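Local atomic coordinates of beta sliding clamp (PDB entry 6PTR), a protein that probably forms a ring-shaped head-to-tail dimer around DNA, tethering DNA polymerases and other proteins to it and making them processive. Residues C[332-337]-C[374-379]. Residues are numbered along the deposited sequence; the frame is centred on the assembly and turned at random. Where two conformers were deposited one is given.
Sequences IGFNSR and YVLMPV
V379 N donates to G333 O across 2.8 Å. The bond is fairly straight at hydrogen (161°), but N approaches from above the carbonyl plane. Two waters add to this one direct hydrogen bond. One accepts from G333 N and donates to V379 O. The other accepts from N335 N and donates to M377 O.

In the C-terminal domain of this DNA clamp fold, the tail after strand 372-376 crosses strand 330-335, an edge strand, within this chain, of a four-stranded antiparallel sheet.

F334 carries the apolar part. Its CG is anti to the carbonyl carbon (chi1 -67°), and the CD1–CE1 side of the ring lies along 376-378. F334 CD1 meets L376 CD2 obliquely at 3.4 Å. F334 CE1 lies 4.0 Å from P378 CB, and M377 O sits at the ring edge, near its plane. I332 CG1, anti to its backbone N, meets the same P378 CB at 3.9 Å, the two side chains crossing obliquely. V379 CG2 rests 3.8 Å from F334 N.

Helix 336-345 backs the contact: L339 touches both F334 and L376. N335 N-caps that helix through OD1 to Y338 N. The bound griselimycin packs directly on V375, M377 and V379, in the pocket that in sliding clamps takes up partner proteins' binding motifs.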
ATOM      1  N   ILE C 332     -23.406 -14.595 -23.867  1.00 19.01           N
ATOM      2  CA  ILE C 332     -23.875 -13.827 -22.725  1.00 19.37           C
ATOM      3  C   ILE C 332     -22.695 -13.084 -22.128  1.00 20.23           C
ATOM      4  O   ILE C 332     -21.579 -13.616 -22.047  1.00 20.33           O
ATOM      5  CB  ILE C 332     -24.573 -14.749 -21.692  1.00 18.13           C
ATOM      6  CG1 ILE C 332     -25.195 -13.930 -20.551  1.00 17.37           C
ATOM      7  CG2 ILE C 332     -23.594 -15.786 -21.145  1.00 18.09           C
ATOM      8  CD1 ILE C 332     -26.200 -14.784 -19.696  1.00 19.32           C
ATOM      9  N   GLY C 333     -22.935 -11.844 -21.719  1.00 15.25           N
ATOM     10  CA  GLY C 333     -21.893 -10.993 -21.183  1.00 15.42           C
ATOM     11  C   GLY C 333     -22.095 -10.793 -19.694  1.00 16.86           C
ATOM     12  O   GLY C 333     -23.223 -10.770 -19.210  1.00 17.22           O
ATOM     13  N   PHE C 334     -20.991 -10.595 -18.986  1.00 15.53           N
ATOM     14  CA  PHE C 334     -20.983 -10.254 -17.567  1.00 15.33           C
ATOM     15  C   PHE C 334     -19.867  -9.264 -17.288  1.00 20.17           C
ATOM     16  O   PHE C 334     -18.883  -9.180 -18.020  1.00 17.11           O
ATOM     17  CB  PHE C 334     -20.750 -11.487 -16.669  1.00 15.25           C
ATOM     18  CG  PHE C 334     -21.863 -12.483 -16.704  1.00 17.31           C
ATOM     19  CD1 PHE C 334     -23.049 -12.238 -16.025  1.00 14.82           C
ATOM     20  CD2 PHE C 334     -21.728 -13.672 -17.407  1.00 18.58           C
ATOM     21  CE1 PHE C 334     -24.083 -13.169 -16.049  1.00 14.96           C
ATOM     22  CE2 PHE C 334     -22.761 -14.598 -17.448  1.00 22.23           C
ATOM     23  CZ  PHE C 334     -23.936 -14.350 -16.762  1.00 20.50           C
ATOM     24  N   ASN C 335     -20.034  -8.517 -16.199  1.00 17.38           N
ATOM     25  CA  ASN C 335     -18.947  -7.748 -15.620  1.00 15.98           C
ATOM     26  C   ASN C 335     -17.881  -8.712 -15.114  1.00 20.12           C
ATOM     27  O   ASN C 335     -18.162  -9.578 -14.281  1.00 17.44           O
ATOM     28  CB  ASN C 335     -19.505  -6.887 -14.476  1.00 17.44           C
ATOM     29  CG  ASN C 335     -18.446  -6.066 -13.787  1.00 19.27           C
ATOM     30  OD1 ASN C 335     -17.406  -6.591 -13.386  1.00 19.99           O
ATOM     31  ND2 ASN C 335     -18.720  -4.772 -13.613  1.00 21.55           N
ATOM     32  N   SER C 336     -16.665  -8.593 -15.651  1.00 21.15           N
ATOM     33  CA  SER C 336     -15.615  -9.560 -15.336  1.00 22.95           C
ATOM     34  C   SER C 336     -15.215  -9.499 -13.865  1.00 18.49           C
ATOM     35  O   SER C 336     -14.901 -10.529 -13.266  1.00 20.42           O
ATOM     36  CB  SER C 336     -14.402  -9.311 -16.230  1.00 20.54           C
ATOM     37  OG  SER C 336     -13.919  -7.988 -16.074  1.00 19.25           O
ATOM     38  N   ARG C 337     -15.160  -8.301 -13.286  1.00 16.42           N
ATOM     39  CA  ARG C 337     -14.841  -8.200 -11.867  0.57 18.20           C
ATOM     40  C   ARG C 337     -15.903  -8.885 -11.017  1.00 18.48           C
ATOM     41  O   ARG C 337     -15.582  -9.545 -10.027  1.00 21.01           O
ATOM     42  CB  ARG C 337     -14.691  -6.739 -11.455  0.57 19.28           C
ATOM     43  CG  ARG C 337     -14.267  -6.588  -9.996  0.57 24.55           C
ATOM     44  CD  ARG C 337     -12.944  -7.309  -9.735  0.57 25.61           C
ATOM     45  NE  ARG C 337     -13.090  -8.399  -8.774  0.57 35.53           N
ATOM     46  CZ  ARG C 337     -12.105  -9.218  -8.411  0.57 41.12           C
ATOM     47  NH1 ARG C 337     -12.327 -10.176  -7.507  0.57 34.34           N
ATOM     48  NH2 ARG C 337     -10.899  -9.079  -8.953  0.57 40.52           N
ATOM     49  N   TYR C 374     -25.730 -17.302  -5.371  1.00 19.55           N
ATOM     50  CA  TYR C 374     -25.429 -15.984  -5.878  1.00 18.20           C
ATOM     51  C   TYR C 374     -26.222 -15.756  -7.155  1.00 20.01           C
ATOM     52  O   TYR C 374     -26.518 -16.695  -7.905  1.00 21.45           O
ATOM     53  CB  TYR C 374     -23.931 -15.823  -6.141  1.00 23.71           C
ATOM     54  CG  TYR C 374     -23.150 -16.126  -4.907  1.00 20.83           C
ATOM     55  CD1 TYR C 374     -23.059 -15.176  -3.890  1.00 25.66           C
ATOM     56  CD2 TYR C 374     -22.563 -17.375  -4.714  1.00 19.84           C
ATOM     57  CE1 TYR C 374     -22.379 -15.442  -2.731  1.00 26.17           C
ATOM     58  CE2 TYR C 374     -21.865 -17.658  -3.537  1.00 23.52           C
ATOM     59  CZ  TYR C 374     -21.788 -16.683  -2.551  1.00 29.96           C
ATOM     60  OH  TYR C 374     -21.113 -16.950  -1.394  1.00 31.13           O
ATOM     61  N   VAL C 375     -26.582 -14.505  -7.387  1.00 16.84           N
ATOM     62  CA  VAL C 375     -27.238 -14.110  -8.624  1.00 16.12           C
ATOM     63  C   VAL C 375     -26.415 -13.001  -9.270  1.00 17.91           C
ATOM     64  O   VAL C 375     -25.928 -12.090  -8.591  1.00 18.02           O
ATOM     65  CB  VAL C 375     -28.685 -13.650  -8.362  1.00 16.70           C
ATOM     66  CG1 VAL C 375     -29.393 -13.332  -9.683  1.00 18.01           C
ATOM     67  CG2 VAL C 375     -29.455 -14.689  -7.590  1.00 18.17           C
ATOM     68  N   LEU C 376     -26.257 -13.076 -10.586  1.00 15.97           N
ATOM     69  CA  LEU C 376     -25.502 -12.039 -11.281  1.00 17.29           C
ATOM     70  C   LEU C 376     -26.241 -11.630 -12.546  1.00 14.78           C
ATOM     71  O   LEU C 376     -26.592 -12.482 -13.374  1.00 15.81           O
ATOM     72  CB  LEU C 376     -24.101 -12.535 -11.631  1.00 15.61           C
ATOM     73  CG  LEU C 376     -23.223 -11.520 -12.366  1.00 18.16           C
ATOM     74  CD1 LEU C 376     -22.970 -10.313 -11.481  1.00 15.77           C
ATOM     75  CD2 LEU C 376     -21.921 -12.194 -12.775  1.00 19.75           C
ATOM     76  N   MET C 377     -26.471 -10.312 -12.694  1.00 14.62           N
ATOM     77  CA  MET C 377     -27.127  -9.805 -13.896  1.00 15.03           C
ATOM     78  C   MET C 377     -26.131  -9.749 -15.050  1.00 14.85           C
ATOM     79  O   MET C 377     -24.988  -9.338 -14.862  1.00 16.79           O
ATOM     80  CB  MET C 377     -27.691  -8.401 -13.652  1.00 14.11           C
ATOM     81  CG  MET C 377     -28.758  -7.957 -14.693  1.00 14.52           C
ATOM     82  SD  MET C 377     -30.209  -9.026 -14.590  1.00 17.20           S
ATOM     83  CE  MET C 377     -31.183  -8.355 -15.927  1.00 20.14           C
ATOM     84  N   PRO C 378     -26.521 -10.150 -16.250  1.00 15.45           N
ATOM     85  CA  PRO C 378     -25.618  -9.992 -17.399  1.00 13.49           C
ATOM     86  C   PRO C 378     -25.508  -8.538 -17.836  1.00 16.02           C
ATOM     87  O   PRO C 378     -26.244  -7.659 -17.385  1.00 17.61           O
ATOM     88  CB  PRO C 378     -26.263 -10.832 -18.504  1.00 17.71           C
ATOM     89  CG  PRO C 378     -27.683 -11.000 -18.093  1.00 22.14           C
ATOM     90  CD  PRO C 378     -27.699 -10.958 -16.570  1.00 15.20           C
ATOM     91  N   VAL C 379     -24.592  -8.311 -18.780  1.00 14.37           N
ATOM     92  CA  VAL C 379     -24.471  -7.022 -19.457  1.00 14.32           C
ATOM     93  C   VAL C 379     -24.506  -7.309 -20.958  1.00 15.03           C
ATOM     94  O   VAL C 379     -24.157  -8.404 -21.403  1.00 16.57           O
ATOM     95  CB  VAL C 379     -23.182  -6.250 -19.086  1.00 15.60           C
ATOM     96  CG1 VAL C 379     -23.100  -6.022 -17.549  1.00 16.14           C
ATOM     97  CG2 VAL C 379     -21.940  -6.987 -19.572  1.00 17.03           C
TER
HETATM   98  O   HOH W   1     -25.513 -10.518 -22.409  1.00 16.45           O
HETATM   99  O   HOH W   2     -22.400  -8.422 -14.526  1.00 17.83           O